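Local coordinates for protein transcriptional regulator, LacI family (PDB 2RGY) that probably regulates transcription as a member of the LacI family, with a two-lobed periplasmic-binding-protein-like domain that is likely to sense a sugar or similar small effector, at residues G20-T25 and G223-Y228; V240-A245 and F270-S275; S169-E174 and F194-T199; L13-F18 and T25-T30; F95-F100 and F108-R113. All blocks are in the same frame, centred on the assembly; numbering follows the deposited sequence.

Contact 1. Residues G20-T25 and G223-Y228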
# COMPACT_ATOMS: atom_id res chain seq x y z
N GLY A 20 0.55 0.31 3.28
CA GLY A 20 1.16 1.61 3.40
C GLY A 20 2.35 1.63 2.46
O GLY A 20 3.12 0.67 2.45
N SER A 21 2.50 2.67 1.65
CA SER A 21 3.62 2.72 0.72
C SER A 21 4.98 2.78 1.44
O SER A 21 6.03 2.54 0.85
CB SER A 21 3.47 3.91 -0.23
OG SER A 21 3.38 5.14 0.48
N TYR A 22 4.94 3.12 2.72
CA TYR A 22 6.15 3.19 3.54
C TYR A 22 6.72 1.77 3.65
O TYR A 22 7.90 1.54 3.40
CB TYR A 22 5.82 3.74 4.93
CG TYR A 22 7.00 3.76 5.87
CD1 TYR A 22 8.01 4.71 5.75
CD2 TYR A 22 7.10 2.81 6.89
CE1 TYR A 22 9.11 4.71 6.62
CE2 TYR A 22 8.17 2.81 7.77
CZ TYR A 22 9.18 3.76 7.63
OH TYR A 22 10.24 3.72 8.50
N TYR A 23 5.88 0.82 4.04
CA TYR A 23 6.35 -0.55 4.16
C TYR A 23 6.58 -1.16 2.79
O TYR A 23 7.45 -2.01 2.63
CB TYR A 23 5.36 -1.38 4.98
CG TYR A 23 5.32 -0.92 6.42
CD1 TYR A 23 6.44 -1.06 7.24
CD2 TYR A 23 4.21 -0.26 6.93
CE1 TYR A 23 6.45 -0.56 8.54
CE2 TYR A 23 4.21 0.25 8.23
CZ TYR A 23 5.33 0.09 9.03
OH TYR A 23 5.35 0.60 10.31
N GLY A 24 5.82 -0.71 1.79
CA GLY A 24 6.02 -1.22 0.45
C GLY A 24 7.41 -0.85 -0.04
O GLY A 24 8.07 -1.62 -0.73
N THR A 25 7.86 0.35 0.33
CA THR A 25 9.18 0.83 -0.07
C THR A 25 10.28 -0.05 0.52
O THR A 25 11.26 -0.38 -0.14
CB THR A 25 9.40 2.28 0.43
OG1 THR A 25 8.38 3.12 -0.12
CG2 THR A 25 10.77 2.79 -0.00
N GLY A 223 1.77 16.22 6.62
CA GLY A 223 2.00 14.83 6.98
C GLY A 223 3.45 14.50 7.25
O GLY A 223 4.29 15.39 7.35
N TYR A 224 3.76 13.21 7.33
CA TYR A 224 5.12 12.78 7.62
C TYR A 224 5.39 11.46 6.89
O TYR A 224 4.55 10.56 6.92
CB TYR A 224 5.28 12.59 9.12
CG TYR A 224 6.70 12.61 9.62
CD1 TYR A 224 7.27 13.77 10.14
CD2 TYR A 224 7.47 11.45 9.61
CE1 TYR A 224 8.57 13.77 10.66
CE2 TYR A 224 8.77 11.43 10.12
CZ TYR A 224 9.32 12.60 10.65
OH TYR A 224 10.59 12.58 11.18
N ASP A 225 6.55 11.38 6.24
CA ASP A 225 7.02 10.23 5.46
C ASP A 225 7.19 10.63 4.00
O ASP A 225 8.24 10.40 3.40
CB ASP A 225 6.04 9.03 5.50
CG ASP A 225 6.01 8.31 6.84
OD1 ASP A 225 6.99 8.38 7.60
OD2 ASP A 225 4.99 7.64 7.14
N ASP A 226 6.15 11.25 3.45
CA ASP A 226 6.07 11.67 2.05
C ASP A 226 5.92 10.40 1.24
O ASP A 226 6.62 10.16 0.25
CB ASP A 226 7.31 12.46 1.60
CG ASP A 226 7.13 13.06 0.20
OD1 ASP A 226 5.96 13.22 -0.23
OD2 ASP A 226 8.14 13.40 -0.45
N ASP A 227 5.00 9.57 1.72
CA ASP A 227 4.70 8.30 1.08
C ASP A 227 4.08 8.69 -0.26
O ASP A 227 3.52 9.78 -0.40
CB ASP A 227 3.75 7.51 1.99
CG ASP A 227 4.52 6.72 3.07
OD1 ASP A 227 3.94 6.44 4.15
OD2 ASP A 227 5.70 6.37 2.83
N TYR A 228 4.18 7.83 -1.26
CA TYR A 228 3.65 8.25 -2.54
C TYR A 228 2.15 8.21 -2.76
O TYR A 228 1.67 8.19 -3.89
CB TYR A 228 4.46 7.60 -3.66
CG TYR A 228 5.83 8.25 -3.75
CD1 TYR A 228 6.96 7.54 -4.19
CD2 TYR A 228 6.01 9.61 -3.39
CE1 TYR A 228 8.22 8.15 -4.27
CE2 TYR A 228 7.27 10.23 -3.48
CZ TYR A 228 8.37 9.50 -3.92
OH TYR A 228 9.60 10.12 -4.03
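Tyr-22, in the first turn of helix 21-36, packs against the carboxylate of Asp-227 in the loop after strand 220-223. The first torsion of Tyr-22 sets CG anti to the backbone N (chi1 176°). CB of Tyr-22 sits 3.4 Å from both OD1 and OD2 of Asp-227. Further out, CD1 of Tyr-22 is 4.1 Å from OD2 of Asp-227, which lies at the ring edge, near its plane. CD1 of Tyr-22 also comes to 4.2 Å from OD1 of Asp-225. On the other side of the ring, CD2 of Tyr-22 rests over the centre of the Tyr-23 ring. CE1 then touches Thr-244, and the hydroxyl oxygen packs on CG of Asn-97. The ring and the Asp-227 carboxylate are turned 53° apart.

No clear hydrogen bond joins the segments. Asp-227 OD2 is 3.3 Å from Tyr-22 N, but the angle is poor. Because this carboxylate lies beside the first turn of helix 21-36, the helix end may still favour its negative charge. Within that turn, Ser-21 O accepts from both OG1 and N of Thr-25. Ser-21 also packs on Phe-19 of the second subunit.

The contact spans the interlobe cleft, where relatives in this family bind their effectors. Helix 21-36 belongs to one lobe, while 223-228 follows strand 220-223 of the other sheet, and Asp-198, at the start of helix 198-210, holds Asp-227 N.

Contact 2. Residues V240-A245 and F270-S275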
# COMPACT_ATOMS: atom_id res chain seq x y z
N VAL A 240 6.62 15.89 5.25
CA VAL A 240 8.04 15.87 5.58
C VAL A 240 8.60 14.64 4.86
O VAL A 240 8.11 13.52 5.04
CB VAL A 240 8.25 15.73 7.10
CG1 VAL A 240 9.72 15.52 7.41
CG2 VAL A 240 7.74 16.99 7.82
N HIS A 241 9.61 14.86 4.02
CA HIS A 241 10.21 13.78 3.26
C HIS A 241 11.30 13.02 4.01
O HIS A 241 12.35 13.57 4.33
CB HIS A 241 10.80 14.31 1.96
CG HIS A 241 11.44 13.24 1.14
ND1 HIS A 241 10.71 12.38 0.35
CD2 HIS A 241 12.73 12.85 1.03
CE1 HIS A 241 11.52 11.51 -0.22
NE2 HIS A 241 12.75 11.77 0.18
N ILE A 242 11.05 11.74 4.26
CA ILE A 242 12.00 10.86 4.96
C ILE A 242 12.68 9.95 3.93
O ILE A 242 12.00 9.30 3.13
CB ILE A 242 11.26 9.97 5.99
CG1 ILE A 242 10.63 10.84 7.08
CG2 ILE A 242 12.22 8.95 6.59
CD1 ILE A 242 11.65 11.67 7.87
N PRO A 243 14.02 9.88 3.94
CA PRO A 243 14.77 9.05 2.98
C PRO A 243 14.71 7.57 3.31
O PRO A 243 15.71 6.95 3.63
CB PRO A 243 16.19 9.61 3.10
CG PRO A 243 16.29 9.84 4.57
CD PRO A 243 14.93 10.46 4.94
N THR A 244 13.51 7.01 3.21
CA THR A 244 13.28 5.61 3.52
C THR A 244 13.92 4.63 2.54
O THR A 244 14.48 3.62 2.96
CB THR A 244 11.77 5.33 3.61
OG1 THR A 244 11.24 6.05 4.74
CG2 THR A 244 11.49 3.84 3.78
N ALA A 245 13.84 4.92 1.25
CA ALA A 245 14.43 4.04 0.25
C ALA A 245 15.94 3.97 0.42
O ALA A 245 16.53 2.89 0.36
CB ALA A 245 14.08 4.52 -1.15
N PHE A 270 21.33 10.99 5.44
CA PHE A 270 20.56 11.53 4.33
C PHE A 270 19.74 12.68 4.86
O PHE A 270 19.30 12.68 6.01
CB PHE A 270 19.68 10.45 3.72
CG PHE A 270 20.47 9.30 3.19
CD1 PHE A 270 20.60 8.13 3.95
CD2 PHE A 270 21.15 9.41 1.98
CE1 PHE A 270 21.41 7.08 3.51
CE2 PHE A 270 21.98 8.36 1.52
CZ PHE A 270 22.11 7.19 2.29
N PRO A 271 19.55 13.71 4.03
CA PRO A 271 18.77 14.83 4.55
C PRO A 271 17.26 14.62 4.52
O PRO A 271 16.72 13.85 3.72
CB PRO A 271 19.22 16.00 3.66
CG PRO A 271 19.43 15.34 2.34
CD PRO A 271 20.13 14.04 2.72
N VAL A 272 16.61 15.29 5.46
CA VAL A 272 15.16 15.25 5.54
C VAL A 272 14.77 16.64 5.04
O VAL A 272 15.40 17.65 5.38
CB VAL A 272 14.71 15.05 7.00
CG1 VAL A 272 15.21 16.19 7.84
CG2 VAL A 272 13.20 14.95 7.07
N THR A 273 13.74 16.69 4.21
CA THR A 273 13.27 17.95 3.65
C THR A 273 11.75 17.95 3.69
O THR A 273 11.13 16.98 4.15
CB THR A 273 13.71 18.11 2.19
OG1 THR A 273 13.26 16.97 1.44
CG2 THR A 273 15.24 18.21 2.09
N VAL A 274 11.15 19.04 3.23
CA VAL A 274 9.70 19.12 3.20
C VAL A 274 9.20 19.17 1.77
O VAL A 274 9.65 19.99 0.98
CB VAL A 274 9.18 20.34 3.96
CG1 VAL A 274 7.69 20.48 3.77
CG2 VAL A 274 9.49 20.20 5.44
N SER A 275 8.28 18.28 1.45
CA SER A 275 7.71 18.25 0.11
C SER A 275 6.48 19.14 0.13
O SER A 275 5.41 18.73 0.56
CB SER A 275 7.35 16.82 -0.27
OG SER A 275 8.51 16.01 -0.26
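His-241 N donates to Thr-273 O over 2.6 Å, at an N-H...O angle of 152°. The return bond of this antiparallel hydrogen-bonded pair, from Thr-273 N to His-241 O, is weak at 3.4 Å. His-241 O also receives a CA-H...O contact from Val-272. The side chains of His-241 and Thr-273 lie side by side and point the same way, CB of His-241 being nearest to Thr-273 OG1. OG of Ser-275 comes to 3.6 Å from CB of His-241. Asp-226 OD2 joins these two residues, bonding both His-241 ND1 and Ser-275 OG.

The opposite face of the ladder is apolar. Val-272 CG2 lies anti to its own backbone N, which brings it 3.5 Å from Val-240 CG1. The same methyl is 3.7 Å from Ile-242 CD1 and is pressed close to His-241 O. Beyond the strands, CG of Pro-243 meets CB of Phe-270 at 3.5 Å. Pro-243 is also the centre of an inverse gamma turn.

Strand 273-275 edges the mixed sheet, beside strand 238-241. Val-272 and Val-274 rest on helix 112-125. Past Pro-243 the chain crosses into helix 244-260, on which the Phe-270 ring packs, so two interlobe crossovers run alongside each other here.

Contact 3. Residues S169-E174 and F194-T199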
# COMPACT_ATOMS: atom_id res chain seq x y z
N SER A 169 -2.49 8.17 18.60
CA SER A 169 -3.13 7.23 17.69
C SER A 169 -2.20 6.05 17.36
O SER A 169 -1.21 5.84 18.05
CB SER A 169 -3.57 7.94 16.41
OG SER A 169 -4.46 7.11 15.68
N ASP A 170 -2.51 5.30 16.30
CA ASP A 170 -1.71 4.12 15.97
C ASP A 170 -1.11 4.02 14.57
O ASP A 170 -0.73 2.93 14.16
CB ASP A 170 -2.53 2.87 16.24
CG ASP A 170 -3.77 2.79 15.37
OD1 ASP A 170 -3.92 3.65 14.47
OD2 ASP A 170 -4.59 1.87 15.55
N PHE A 171 -1.01 5.13 13.85
CA PHE A 171 -0.46 5.13 12.49
C PHE A 171 -1.36 4.51 11.41
O PHE A 171 -0.99 4.51 10.23
CB PHE A 171 0.89 4.40 12.43
CG PHE A 171 2.03 5.14 13.06
CD1 PHE A 171 2.21 6.51 12.84
CD2 PHE A 171 2.97 4.46 13.83
CE1 PHE A 171 3.31 7.20 13.39
CE2 PHE A 171 4.08 5.13 14.38
CZ PHE A 171 4.24 6.50 14.16
N SER A 172 -2.51 3.97 11.79
CA SER A 172 -3.41 3.34 10.81
C SER A 172 -4.47 4.28 10.24
O SER A 172 -4.74 5.33 10.82
CB SER A 172 -4.14 2.16 11.45
OG SER A 172 -5.05 2.61 12.43
N PRO A 173 -5.09 3.91 9.11
CA PRO A 173 -6.12 4.75 8.50
C PRO A 173 -7.28 5.02 9.46
O PRO A 173 -7.68 6.17 9.64
CB PRO A 173 -6.57 3.92 7.29
CG PRO A 173 -5.34 3.16 6.92
CD PRO A 173 -4.82 2.72 8.27
N GLU A 174 -7.81 3.96 10.07
CA GLU A 174 -8.92 4.09 11.01
C GLU A 174 -8.52 4.87 12.26
O GLU A 174 -9.34 5.61 12.82
CB GLU A 174 -9.45 2.71 11.42
CG GLU A 174 -8.41 1.86 12.14
CD GLU A 174 -7.60 0.97 11.20
OE1 GLU A 174 -7.34 1.39 10.05
OE2 GLU A 174 -7.22 -0.14 11.62
N PHE A 194 -0.62 18.75 12.52
CA PHE A 194 0.51 17.90 12.19
C PHE A 194 0.16 16.45 12.47
O PHE A 194 -0.21 16.10 13.59
CB PHE A 194 1.74 18.30 13.00
CG PHE A 194 2.89 17.34 12.88
CD1 PHE A 194 3.25 16.81 11.64
CD2 PHE A 194 3.65 17.01 14.00
CE1 PHE A 194 4.36 15.97 11.50
CE2 PHE A 194 4.78 16.17 13.89
CZ PHE A 194 5.14 15.65 12.64
N CYS A 195 0.26 15.61 11.44
CA CYS A 195 -0.03 14.19 11.56
C CYS A 195 1.27 13.39 11.46
O CYS A 195 2.03 13.53 10.51
CB CYS A 195 -0.99 13.76 10.45
SG CYS A 195 -2.61 14.51 10.63
N ALA A 196 1.49 12.54 12.46
CA ALA A 196 2.70 11.72 12.56
C ALA A 196 3.07 10.92 11.31
O ALA A 196 4.23 10.51 11.17
CB ALA A 196 2.58 10.79 13.77
N ASN A 197 2.10 10.66 10.43
CA ASN A 197 2.38 9.95 9.19
C ASN A 197 1.32 10.31 8.16
O ASN A 197 0.22 10.73 8.52
CB ASN A 197 2.48 8.43 9.41
CG ASN A 197 1.13 7.74 9.51
OD1 ASN A 197 0.09 8.36 9.77
ND2 ASN A 197 1.13 6.42 9.32
N ASP A 198 1.67 10.17 6.88
CA ASP A 198 0.76 10.50 5.79
C ASP A 198 -0.57 9.74 5.85
O ASP A 198 -1.61 10.29 5.49
CB ASP A 198 1.43 10.24 4.43
CG ASP A 198 2.56 11.23 4.14
OD1 ASP A 198 2.66 12.26 4.84
OD2 ASP A 198 3.34 10.99 3.20
N THR A 199 -0.53 8.49 6.30
CA THR A 199 -1.73 7.68 6.40
C THR A 199 -2.79 8.35 7.27
O THR A 199 -3.92 8.53 6.84
CB THR A 199 -1.42 6.28 6.98
OG1 THR A 199 -0.61 5.56 6.05
CG2 THR A 199 -2.70 5.48 7.22
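Asn-197 ND2 donates to Phe-171 O over 3.0 Å, and the close packing gathers round this bond. The N-H...O angle is 154°, and the oxygen lies only slightly out of the amide plane. The backbone at Phe-171 is left-handed (phi 72°). The Phe-171 ring and the Asn-197 amide are turned 46° apart, with ring atom CD1 of Phe-171 3.7 Å from Asn-197 ND2. One atom further on, CE1 of Phe-171 meets CB of Ala-196 at 3.7 Å. On the helix side, the methyl CG2 of Thr-199 fits against Pro-173, 3.4 Å from its N and 3.5 Å from its CG.

Each segment carries the loop that leads from the C-terminal end of a parallel strand into a helix, as in the Rossmann-like lobes of periplasmic binding proteins. Ser-172 and Asn-197 are the N-caps: Ser-172 OG bonds Gly-175 N, and Asn-197 OD1 bonds Met-200 N. The Phe-171 ring projects into the cleft region. There it meets His-76, which follows strand 70-73 of the other lobe, and it also touches Arg-146 of helix 141-155.

On the solvent side, Asp-170 and Glu-174 make no contact with 194-199. The bonds of Asp-170 are local to its own segment, an Asx turn: its OD1 takes Ser-172 N at 3.0 Å and Ser-172 OG at 2.6 Å, both from one face of the carboxylate. Glu-174 and Pro-173 pack on Tyr-232 of the second subunit.

Contact 4. Residues L13-F18 and T25-T30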
# COMPACT_ATOMS: atom_id res chain seq x y z
N LEU A 13 12.91 -10.90 6.43
CA LEU A 13 12.47 -9.52 6.61
C LEU A 13 11.16 -9.42 7.38
O LEU A 13 10.15 -10.01 6.98
CB LEU A 13 12.29 -8.84 5.26
CG LEU A 13 11.53 -7.50 5.28
CD1 LEU A 13 12.27 -6.47 6.12
CD2 LEU A 13 11.36 -7.00 3.85
N PHE A 14 11.17 -8.69 8.48
CA PHE A 14 9.94 -8.50 9.24
C PHE A 14 9.44 -7.07 9.11
O PHE A 14 10.20 -6.11 9.27
CB PHE A 14 10.13 -8.78 10.73
CG PHE A 14 8.92 -8.43 11.55
CD1 PHE A 14 7.85 -9.32 11.64
CD2 PHE A 14 8.82 -7.18 12.18
CE1 PHE A 14 6.69 -8.98 12.36
CE2 PHE A 14 7.67 -6.82 12.89
CZ PHE A 14 6.60 -7.73 12.98
N VAL A 15 8.16 -6.94 8.80
CA VAL A 15 7.51 -5.64 8.69
C VAL A 15 6.20 -5.83 9.46
O VAL A 15 5.57 -6.89 9.38
CB VAL A 15 7.21 -5.24 7.23
CG1 VAL A 15 8.50 -5.00 6.48
CG2 VAL A 15 6.40 -6.33 6.55
N PRO A 16 5.79 -4.82 10.23
CA PRO A 16 4.55 -4.93 11.01
C PRO A 16 3.27 -5.06 10.18
O PRO A 16 2.23 -5.42 10.72
CB PRO A 16 4.57 -3.67 11.86
CG PRO A 16 5.32 -2.69 11.01
CD PRO A 16 6.45 -3.52 10.46
N THR A 17 3.36 -4.80 8.88
CA THR A 17 2.20 -4.89 7.99
C THR A 17 2.64 -4.67 6.53
O THR A 17 3.65 -4.03 6.28
CB THR A 17 1.13 -3.83 8.37
OG1 THR A 17 -0.05 -4.02 7.58
CG2 THR A 17 1.67 -2.42 8.14
N PHE A 18 1.89 -5.24 5.59
CA PHE A 18 2.21 -5.09 4.17
C PHE A 18 1.57 -3.84 3.58
O PHE A 18 1.83 -3.49 2.43
CB PHE A 18 1.69 -6.29 3.37
CG PHE A 18 2.42 -7.57 3.65
CD1 PHE A 18 3.71 -7.77 3.15
CD2 PHE A 18 1.81 -8.59 4.38
CE1 PHE A 18 4.40 -8.97 3.39
CE2 PHE A 18 2.48 -9.80 4.63
CZ PHE A 18 3.78 -10.00 4.13
N THR A 25 7.86 0.35 0.33
CA THR A 25 9.18 0.83 -0.07
C THR A 25 10.28 -0.05 0.52
O THR A 25 11.26 -0.38 -0.14
CB THR A 25 9.40 2.28 0.43
OG1 THR A 25 8.38 3.12 -0.12
CG2 THR A 25 10.77 2.79 -0.00
N ILE A 26 10.10 -0.41 1.79
CA ILE A 26 11.06 -1.25 2.49
C ILE A 26 11.11 -2.63 1.84
O ILE A 26 12.19 -3.18 1.64
CB ILE A 26 10.67 -1.37 3.97
CG1 ILE A 26 10.73 0.02 4.61
CG2 ILE A 26 11.60 -2.33 4.69
CD1 ILE A 26 10.18 0.05 6.01
N LEU A 27 9.94 -3.17 1.51
CA LEU A 27 9.86 -4.48 0.87
C LEU A 27 10.52 -4.43 -0.50
O LEU A 27 11.31 -5.31 -0.86
CB LEU A 27 8.40 -4.91 0.70
CG LEU A 27 7.51 -4.95 1.94
CD1 LEU A 27 6.09 -5.28 1.53
CD2 LEU A 27 8.04 -5.98 2.93
N LYS A 28 10.20 -3.40 -1.27
CA LYS A 28 10.76 -3.27 -2.61
C LYS A 28 12.28 -3.19 -2.60
O LYS A 28 12.94 -3.94 -3.32
CB LYS A 28 10.17 -2.04 -3.32
CG LYS A 28 10.70 -1.80 -4.73
CD LYS A 28 10.07 -0.53 -5.33
CE LYS A 28 10.73 -0.12 -6.66
NZ LYS A 28 10.21 1.21 -7.16
N GLN A 29 12.84 -2.28 -1.80
CA GLN A 29 14.29 -2.12 -1.72
C GLN A 29 15.00 -3.37 -1.22
O GLN A 29 16.09 -3.69 -1.68
CB GLN A 29 14.67 -0.96 -0.81
CG GLN A 29 14.47 0.41 -1.42
CD GLN A 29 15.12 0.53 -2.79
OE1 GLN A 29 16.30 0.22 -2.97
NE2 GLN A 29 14.35 0.99 -3.75
N THR A 30 14.40 -4.08 -0.27
CA THR A 30 15.02 -5.29 0.26
C THR A 30 15.06 -6.32 -0.87
O THR A 30 16.10 -6.92 -1.14
CB THR A 30 14.24 -5.85 1.46
OG1 THR A 30 14.11 -4.85 2.47
CG2 THR A 30 14.98 -7.05 2.06
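Ile-26 O, on the helix against which Leu-13 packs, is gripped twice by Thr-30. Thr-30 OG1 bonds it at 2.7 Å and Thr-30 N at 3.1 Å, from opposite faces of the carbonyl plane. The bond to OG1 satisfies the hydroxyl within its own helix and fixes its rotation. With its hydroxyl satisfied in this way, Thr-30 can lie against an apolar side chain: CD2 of Leu-13 touches its OG1 at 3.8 Å and lies nearly as close to its CB and CG2.

No hydrogen bond crosses between the segments, and the rest is buried apolar packing centred on Leu-27. Its CG stands anti to the carbonyl carbon (chi1 -56°), and its two methyls go to different partners. CD2 of Leu-27 meets CD2 of Leu-13 at 3.6 Å and CG1 of Val-15 at 3.7 Å. Its CD1 comes to the edge of the Phe-18 ring, in the ring plane, 3.8 Å from CD1 of Phe-18. Leu-13 and Phe-18 each cross Leu-27 at about a right angle. Ile-26 adds a looser touch, its CG2 4.4 Å from CD1 of Leu-13.

Val-41 and Val-43 of strand 40-44 extend the same core. Phe-18 and Leu-27 also pack on Leu-27 and Phe-18 of the second subunit, so this patch reaches into the dimer interface. Strand 10-14, helix 21-36 and strand 40-44 form a beta-alpha-beta unit, the building block of a Rossmann-like lobe.

Contact 5. Residues F95-F100 and F108-R113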
# COMPACT_ATOMS: atom_id res chain seq x y z
N PHE A 95 18.57 -3.34 12.02
CA PHE A 95 17.36 -2.70 12.51
C PHE A 95 17.09 -1.37 11.81
O PHE A 95 17.96 -0.51 11.75
CB PHE A 95 17.48 -2.46 14.01
CG PHE A 95 17.73 -3.70 14.80
CD1 PHE A 95 16.74 -4.69 14.89
CD2 PHE A 95 18.95 -3.92 15.42
CE1 PHE A 95 16.96 -5.87 15.60
CE2 PHE A 95 19.20 -5.09 16.13
CZ PHE A 95 18.20 -6.08 16.22
N LEU A 96 15.88 -1.20 11.29
CA LEU A 96 15.52 0.03 10.60
C LEU A 96 14.63 0.91 11.48
O LEU A 96 13.87 0.42 12.31
CB LEU A 96 14.75 -0.29 9.31
CG LEU A 96 15.15 -1.55 8.53
CD1 LEU A 96 14.15 -1.77 7.40
CD2 LEU A 96 16.56 -1.40 8.00
N ASN A 97 14.75 2.22 11.30
CA ASN A 97 13.95 3.22 12.01
C ASN A 97 14.01 3.26 13.54
O ASN A 97 13.13 3.84 14.18
CB ASN A 97 12.49 3.11 11.57
CG ASN A 97 11.78 4.45 11.57
OD1 ASN A 97 12.34 5.47 11.14
ND2 ASN A 97 10.53 4.46 12.05
N ARG A 98 15.02 2.64 14.14
CA ARG A 98 15.21 2.69 15.59
C ARG A 98 16.65 2.38 15.93
O ARG A 98 17.34 1.69 15.18
CB ARG A 98 14.26 1.75 16.35
CG ARG A 98 14.44 0.28 16.11
CD ARG A 98 13.30 -0.45 16.82
NE ARG A 98 13.35 -0.27 18.26
CZ ARG A 98 12.34 -0.50 19.09
NH1 ARG A 98 11.17 -0.92 18.61
NH2 ARG A 98 12.49 -0.35 20.40
N ALA A 99 17.11 2.90 17.06
CA ALA A 99 18.50 2.72 17.49
C ALA A 99 18.80 1.35 18.09
O ALA A 99 17.90 0.62 18.50
CB ALA A 99 18.87 3.83 18.48
N PHE A 100 20.09 1.02 18.13
CA PHE A 100 20.56 -0.24 18.70
C PHE A 100 21.92 0.03 19.36
O PHE A 100 22.98 -0.29 18.81
CB PHE A 100 20.68 -1.30 17.61
CG PHE A 100 20.93 -2.68 18.15
CD1 PHE A 100 20.05 -3.25 19.07
CD2 PHE A 100 22.07 -3.39 17.77
CE1 PHE A 100 20.31 -4.51 19.61
CE2 PHE A 100 22.34 -4.65 18.30
CZ PHE A 100 21.46 -5.22 19.23
N PHE A 108 19.92 1.72 11.32
CA PHE A 108 19.82 2.69 10.24
C PHE A 108 18.55 3.49 10.49
O PHE A 108 17.44 2.99 10.33
CB PHE A 108 19.78 1.97 8.90
CG PHE A 108 21.13 1.45 8.47
CD1 PHE A 108 21.91 2.18 7.57
CD2 PHE A 108 21.64 0.27 9.02
CE1 PHE A 108 23.20 1.74 7.22
CE2 PHE A 108 22.93 -0.18 8.69
CZ PHE A 108 23.71 0.55 7.78
N CYS A 109 18.73 4.73 10.91
CA CYS A 109 17.60 5.58 11.27
C CYS A 109 17.75 7.01 10.79
O CYS A 109 18.81 7.60 10.92
CB CYS A 109 17.45 5.56 12.80
SG CYS A 109 15.84 6.07 13.46
N PRO A 110 16.69 7.59 10.22
CA PRO A 110 16.81 8.97 9.76
C PRO A 110 16.75 9.91 10.97
O PRO A 110 16.60 9.47 12.11
CB PRO A 110 15.60 9.13 8.85
CG PRO A 110 14.57 8.31 9.54
CD PRO A 110 15.34 7.06 9.94
N ASP A 111 16.88 11.21 10.72
CA ASP A 111 16.85 12.20 11.80
C ASP A 111 15.40 12.66 12.04
O ASP A 111 14.98 13.67 11.50
CB ASP A 111 17.73 13.39 11.42
CG ASP A 111 17.87 14.39 12.55
OD1 ASP A 111 18.71 15.31 12.43
OD2 ASP A 111 17.15 14.26 13.55
N HIS A 112 14.66 11.91 12.85
CA HIS A 112 13.27 12.23 13.15
C HIS A 112 13.10 13.54 13.92
O HIS A 112 12.08 14.22 13.79
CB HIS A 112 12.60 11.09 13.92
CG HIS A 112 12.36 9.86 13.09
ND1 HIS A 112 11.61 9.88 11.94
CD2 HIS A 112 12.79 8.59 13.25
CE1 HIS A 112 11.58 8.66 11.42
NE2 HIS A 112 12.29 7.86 12.19
N ARG A 113 14.09 13.88 14.74
CA ARG A 113 14.03 15.11 15.53
C ARG A 113 13.94 16.25 14.53
O ARG A 113 13.05 17.11 14.61
CB ARG A 113 15.30 15.25 16.37
CG ARG A 113 15.26 16.32 17.44
CD ARG A 113 16.60 16.36 18.16
NE ARG A 113 16.47 16.61 19.59
CZ ARG A 113 17.49 16.78 20.43
NH1 ARG A 113 18.75 16.73 19.97
NH2 ARG A 113 17.28 17.02 21.72
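Asn-97 and His-112 meet at about a right angle, with the amide and imidazole planes 81° apart. His-112 NE2 donates to Asn-97 OD1 over a short 2.6 Å. The oxygen lies in the ring plane, while NE2 is tilted 32° from the plane of the Asn-97 side-chain carbonyl. The imidazole is therefore approached at its edge. One of its faces is covered by Pro-110, whose CG sits 3.4 Å above the ring plane of His-112, offset toward the rim. CD of Pro-110 also comes to 3.6 Å from Asn-97 OD1. At the other ring nitrogen, ND1 of His-112 is bonded to Tyr-224 OH, so the ring is held from two sides.

Next to this pair in the chain is a short parallel beta bridge between Leu-96 and Phe-108. Phe-108 N donates to Phe-95 O at 3.0 Å, nearly along the C=O axis. Asn-97 N donates to Phe-108 O at 3.0 Å. Strand 107-108 is thereby added to the edge of the parallel sheet, next to strand 93-96. The chain then leaves that lobe and starts helix 112-125 of the other. In this two-lobed family such crossings form the hinge.

The Leu-96 and Phe-108 side chains share one face of the sheet, and both pack on Ala-251 of helix 244-260. Cys-109 sets its SG anti to the backbone N (chi1 -161°). This SG of Cys-109 lies 3.4 Å from backbone atom C of Asn-97. The side chain of Arg-98 starts away from 108-113; its NH1 bonds the carbonyl O of Leu-78 and its NH2 forms a salt bridge with Asp-80.

In the fold
From the N terminus, contact 4 closes first, a short loop joining strand 10-14 to helix 21-36. Contact 1 opens on the same helix before contact 4 has ended, so the two cross and share Thr-25. Contact 1 then spans 198 residues to reach the other lobe. Within that span lie contact 5, at the first crossing between lobes, and contact 3, on the second sheet. Contact 2 closes last, in series after the others, at the later crossings. Contact 1 joins contact 2 through Asp-226 and contact 3 through Asp-198, while contacts 2 and 3 do not touch. Contact 5 touches contact 1 through Tyr-224 and His-112, and contact 2 through Pro-110. Contacts 1, 3 and 4 also touch the second subunit.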